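Local coordinates for protein pectate lyase (Paenibacillus sp. 0602, PDB 5GT5) that probably cleaves polygalacturonate and partly methylated pectin by endo-acting, calcium-dependent beta-elimination, as a secreted polysaccharide lyase of family 1, at residues 162-167 with 186-191. The protein carries 1 engineered substitution. Sequence-based numbering, arbitrary orientation.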
# COMPACT_ATOMS: atom_id res chain seq x y z
N VAL A 162 7.64 -2.87 -3.01
CA VAL A 162 8.83 -3.70 -3.08
C VAL A 162 9.80 -3.01 -4.02
O VAL A 162 9.46 -2.76 -5.17
CB VAL A 162 8.52 -5.11 -3.61
CG1 VAL A 162 9.81 -5.94 -3.65
CG2 VAL A 162 7.46 -5.82 -2.74
N TRP A 163 11.02 -2.75 -3.54
CA TRP A 163 12.09 -2.21 -4.34
C TRP A 163 13.21 -3.24 -4.39
O TRP A 163 13.80 -3.56 -3.37
CB TRP A 163 12.60 -0.90 -3.71
CG TRP A 163 13.56 -0.14 -4.56
CD1 TRP A 163 13.65 -0.18 -5.93
CD2 TRP A 163 14.57 0.81 -4.12
NE1 TRP A 163 14.64 0.69 -6.37
CE2 TRP A 163 15.22 1.29 -5.28
CE3 TRP A 163 15.00 1.27 -2.86
CZ2 TRP A 163 16.26 2.23 -5.23
CZ3 TRP A 163 16.02 2.21 -2.82
CH2 TRP A 163 16.64 2.67 -3.98
N ILE A 164 13.50 -3.74 -5.59
CA ILE A 164 14.64 -4.61 -5.84
C ILE A 164 15.62 -3.79 -6.66
O ILE A 164 15.27 -3.31 -7.75
CB ILE A 164 14.22 -5.86 -6.59
CG1 ILE A 164 13.31 -6.70 -5.69
CG2 ILE A 164 15.46 -6.68 -7.00
CD1 ILE A 164 12.41 -7.70 -6.43
N ASP A 165 16.85 -3.59 -6.16
CA ASP A 165 17.72 -2.61 -6.80
C ASP A 165 19.19 -2.99 -6.67
O ASP A 165 19.61 -3.52 -5.64
CB ASP A 165 17.45 -1.22 -6.19
CG ASP A 165 18.50 -0.21 -6.58
OD1 ASP A 165 19.51 -0.13 -5.84
OD2 ASP A 165 18.35 0.49 -7.61
N HIS A 166 19.96 -2.77 -7.73
CA HIS A 166 21.38 -3.17 -7.73
C HIS A 166 21.57 -4.64 -7.39
O HIS A 166 22.49 -5.04 -6.67
CB HIS A 166 22.21 -2.26 -6.81
CG HIS A 166 22.55 -0.94 -7.43
ND1 HIS A 166 21.80 0.20 -7.22
CD2 HIS A 166 23.56 -0.59 -8.26
CE1 HIS A 166 22.36 1.21 -7.89
NE2 HIS A 166 23.40 0.75 -8.55
N CYS A 167 20.71 -5.47 -7.96
CA CYS A 167 20.87 -6.91 -7.84
C CYS A 167 21.27 -7.51 -9.17
O CYS A 167 21.13 -6.88 -10.22
CB CYS A 167 19.57 -7.57 -7.35
SG CYS A 167 19.18 -7.17 -5.62
N VAL A 186 5.77 -2.10 -7.16
CA VAL A 186 7.06 -2.74 -7.33
C VAL A 186 7.93 -1.89 -8.25
O VAL A 186 7.47 -1.44 -9.29
CB VAL A 186 6.88 -4.14 -7.96
CG1 VAL A 186 8.25 -4.83 -8.14
CG2 VAL A 186 5.90 -4.97 -7.14
N THR A 187 9.18 -1.66 -7.83
CA THR A 187 10.20 -1.09 -8.70
C THR A 187 11.38 -2.01 -8.72
O THR A 187 11.88 -2.41 -7.66
CB THR A 187 10.65 0.31 -8.27
OG1 THR A 187 9.55 1.21 -8.41
CG2 THR A 187 11.83 0.80 -9.14
N ILE A 188 11.83 -2.35 -9.93
CA ILE A 188 13.09 -3.05 -10.08
C ILE A 188 14.07 -2.19 -10.88
O ILE A 188 13.79 -1.85 -12.04
CB ILE A 188 12.92 -4.43 -10.78
CG1 ILE A 188 11.82 -5.28 -10.10
CG2 ILE A 188 14.25 -5.17 -10.81
CD1 ILE A 188 11.59 -6.69 -10.72
N SER A 189 15.20 -1.81 -10.25
CA SER A 189 16.08 -0.83 -10.88
C SER A 189 17.55 -1.19 -10.74
O SER A 189 17.95 -1.93 -9.83
CB SER A 189 15.83 0.58 -10.37
OG SER A 189 16.06 0.67 -8.96
N TRP A 190 18.35 -0.68 -11.68
CA TRP A 190 19.80 -0.79 -11.61
C TRP A 190 20.26 -2.23 -11.45
O TRP A 190 21.22 -2.50 -10.73
CB TRP A 190 20.37 0.12 -10.48
CG TRP A 190 20.29 1.56 -10.89
CD1 TRP A 190 19.38 2.50 -10.47
CD2 TRP A 190 21.13 2.22 -11.85
NE1 TRP A 190 19.62 3.70 -11.11
CE2 TRP A 190 20.70 3.55 -11.94
CE3 TRP A 190 22.24 1.81 -12.58
CZ2 TRP A 190 21.31 4.47 -12.80
CZ3 TRP A 190 22.86 2.74 -13.43
CH2 TRP A 190 22.38 4.04 -13.53
N SER A 191 19.57 -3.15 -12.11
CA SER A 191 19.82 -4.59 -11.93
C SER A 191 20.22 -5.28 -13.22
O SER A 191 19.84 -4.84 -14.31
CB SER A 191 18.62 -5.29 -11.27
OG SER A 191 18.43 -4.76 -9.95
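Successive coils of the right-handed parallel beta-helix of polysaccharide lyase family 1 stack where 162-167 runs along 186-191, an example of like residues piling up from rung to rung on one face: Val-162 lies on Val-186 and Ile-164 on Ile-188, with strand axes 6° from parallel. The other face pairs unlike residues, Trp-163 with Thr-187 and, as a polar rung, Asp-165 with Ser-189. Thr-187 N donates to Val-162 O, and Thr-187 O accepts from Ile-164 N, both at 2.9 Å, while Ser-189 N binds Ile-164 O. Ser-189 OG sits between the backbone N and carbonyl carbon (chi1 60°), where it accepts Trp-163 NE1 at 3.0 Å, tilted 16° from the indole plane, and donates to the anti lone pair of Asp-165 OD2 at 2.7 Å. The carboxylate's other oxygen, OD1, receives His-166 ND1 at 2.7 Å, approaching from above the carboxylate plane. At the turn the coils still match: His-166 and Trp-190 share left-handed backbone angles and point the same way, nearly parallel but slid apart, so that Trp-190 CB, rather than its ring, covers the imidazole centre at 3.5 Å. An alanine in place of His-166 would probably deprive Asp-165 OD1 of this donor and open a gap over Trp-190 CB. Beyond the turn, Ser-191 OG accepts Cys-167 N at 3.1 Å and donates to Ser-189 O, which also takes His-166 N. Arg-128 forms a salt bridge with Asp-165 OD1, and the Trp-190 ring stacks on His-267 of strand 262-271, the next coil. On the valine and isoleucine face, strands 154-157 and 177-180 pack against the pair.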